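Long-range contact in vascular protein tyrosine phosphatase 1 (Rattus norvegicus, PDB 3I36), which probably removes phosphate from phosphotyrosine residues of target proteins, the chain here being the catalytic domain of a receptor-type tyrosine phosphatase: residues A246-T251 with M286-D291. Numbering follows the deposited sequence.
Sequences AGVGRT and MVQTED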
loop_
_atom_site.group_PDB
_atom_site.type_symbol
_atom_site.label_atom_id
_atom_site.label_comp_id
_atom_site.label_asym_id
_atom_site.label_seq_id
_atom_site.Cartn_x
_atom_site.Cartn_y
_atom_site.Cartn_z
ATOM N N ALA A 246 -4.813 0.653 8.238
ATOM C CA ALA A 246 -4.809 -0.792 8.303
ATOM C C ALA A 246 -3.914 -1.384 7.204
ATOM O O ALA A 246 -3.530 -2.550 7.254
ATOM C CB ALA A 246 -6.217 -1.308 8.191
ATOM N N GLY A 247 -3.581 -0.569 6.214
ATOM C CA GLY A 247 -2.759 -1.029 5.124
ATOM C C GLY A 247 -3.558 -1.917 4.190
ATOM O O GLY A 247 -3.027 -2.850 3.609
ATOM N N VAL A 248 -4.848 -1.645 4.055
ATOM C CA VAL A 248 -5.648 -2.447 3.139
ATOM C C VAL A 248 -6.491 -1.628 2.185
ATOM O O VAL A 248 -6.554 -1.941 1.000
ATOM C CB VAL A 248 -6.524 -3.495 3.884
ATOM C CG1 VAL A 248 -5.648 -4.368 4.759
ATOM C CG2 VAL A 248 -7.622 -2.810 4.705
ATOM N N GLY A 249 -7.138 -0.577 2.681
ATOM C CA GLY A 249 -8.079 0.148 1.847
ATOM C C GLY A 249 -7.379 1.076 0.878
ATOM O O GLY A 249 -7.244 0.783 -0.306
ATOM N N ARG A 250 -6.961 2.230 1.375
ATOM C CA ARG A 250 -6.222 3.167 0.544
ATOM C C ARG A 250 -4.997 2.500 -0.055
ATOM O O ARG A 250 -4.659 2.701 -1.220
ATOM C CB ARG A 250 -5.793 4.343 1.399
ATOM C CG ARG A 250 -6.965 5.112 1.925
ATOM C CD ARG A 250 -6.505 6.243 2.806
ATOM N NE ARG A 250 -7.642 6.793 3.535
ATOM C CZ ARG A 250 -7.552 7.789 4.408
ATOM N NH1 ARG A 250 -8.635 8.233 5.046
ATOM N NH2 ARG A 250 -6.375 8.344 4.633
ATOM N N THR A 251 -4.355 1.678 0.759
ATOM C CA THR A 251 -3.155 0.973 0.340
ATOM C C THR A 251 -3.455 0.084 -0.846
ATOM O O THR A 251 -2.746 0.120 -1.845
ATOM C CB THR A 251 -2.595 0.155 1.504
ATOM O OG1 THR A 251 -2.009 1.060 2.445
ATOM C CG2 THR A 251 -1.542 -0.843 1.019
ATOM N N MET A 286 -7.972 -5.850 0.965
ATOM C CA MET A 286 -7.327 -4.940 0.025
ATOM C C MET A 286 -8.398 -4.332 -0.859
ATOM O O MET A 286 -9.174 -5.065 -1.473
ATOM C CB MET A 286 -6.287 -5.673 -0.815
ATOM C CG MET A 286 -5.231 -6.385 0.023
ATOM S SD MET A 286 -4.470 -5.261 1.212
ATOM C CE MET A 286 -3.692 -4.126 0.095
ATOM N N VAL A 287 -8.443 -3.000 -0.896
ATOM C CA VAL A 287 -9.545 -2.265 -1.509
ATOM C C VAL A 287 -10.771 -2.592 -0.674
ATOM O O VAL A 287 -11.545 -3.509 -0.959
ATOM C CB VAL A 287 -9.747 -2.603 -3.011
ATOM C CG1 VAL A 287 -10.800 -1.670 -3.637
ATOM C CG2 VAL A 287 -8.425 -2.458 -3.750
ATOM N N GLN A 288 -10.913 -1.815 0.381
ATOM C CA GLN A 288 -11.670 -2.247 1.536
ATOM C C GLN A 288 -13.126 -1.833 1.475
ATOM O O GLN A 288 -13.953 -2.376 2.192
ATOM C CB GLN A 288 -11.023 -1.667 2.782
ATOM C CG GLN A 288 -11.704 -2.064 4.061
ATOM C CD GLN A 288 -10.931 -1.586 5.245
ATOM O OE1 GLN A 288 -10.180 -0.605 5.154
ATOM N NE2 GLN A 288 -11.072 -2.287 6.365
ATOM N N THR A 289 -13.434 -0.870 0.613
ATOM C CA THR A 289 -14.801 -0.419 0.459
ATOM C C THR A 289 -15.197 -0.487 -1.012
ATOM O O THR A 289 -14.361 -0.425 -1.904
ATOM C CB THR A 289 -14.988 1.035 0.971
ATOM O OG1 THR A 289 -14.311 1.940 0.089
ATOM C CG2 THR A 289 -14.413 1.183 2.362
ATOM N N GLU A 290 -16.486 -0.619 -1.258
ATOM C CA GLU A 290 -16.977 -0.610 -2.614
ATOM C C GLU A 290 -16.639 0.726 -3.279
ATOM O O GLU A 290 -16.303 0.766 -4.449
ATOM C CB GLU A 290 -18.482 -0.826 -2.589
ATOM C CG GLU A 290 -19.089 -1.061 -3.916
ATOM C CD GLU A 290 -20.573 -1.239 -3.779
ATOM O OE1 GLU A 290 -20.970 -2.304 -3.282
ATOM O OE2 GLU A 290 -21.316 -0.305 -4.140
ATOM N N ASP A 291 -16.714 1.817 -2.526
ATOM C CA ASP A 291 -16.387 3.130 -3.076
ATOM C C ASP A 291 -14.962 3.117 -3.620
ATOM O O ASP A 291 -14.684 3.629 -4.708
ATOM C CB ASP A 291 -16.517 4.228 -2.006
ATOM C CG ASP A 291 -17.949 4.423 -1.524
ATOM O OD1 ASP A 291 -18.860 3.699 -1.977
ATOM O OD2 ASP A 291 -18.162 5.323 -0.687
HETATM O O HOH W 1 -6.855 0.325 5.211
#
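Val248 lies between Met286 and Gln288, with a different branch turned to each. Its CB and CG1 meet the thioether, CB lying 3.8 Å from Met286 SD, and the two side chains cross at about a right angle. Bends at chi2 and chi3 fold the methionine back beneath the loop, on the side away from the water bound at Gly249 N, and carry its CE to 4.0 Å from Thr251 CG2. On the other flank, Val248 CG2 touches the Gln288 carboxamide, 3.4 Å from OE1. Gln288 reaches it with CG anti to its backbone N (chi1 -179°) and the chain extended, while its CB packs 3.6 Å from Gly249 CA. The water gives OE1 a weak, long bond. An alanine at Gln288 would probably open a gap beside Val248 CG2 and leave the water without its weak second partner. Between the flanks, Val287 N donates to Val248 O (2.9 Å), approaching from above the carbonyl plane. Residues 246-250 belong to the phosphate-binding P-loop of the tyrosine phosphatases, and Gln288 is likewise a probable substrate-binding residue. The loop leads from strand 240-243 into helix 249-267; the Arg283 guanidinium hydrogen-bonds to the carbonyls of Ala246 and Gly247, and 286-291 runs into helix 290-305, Met286 and Val287 packing on helix 272-280.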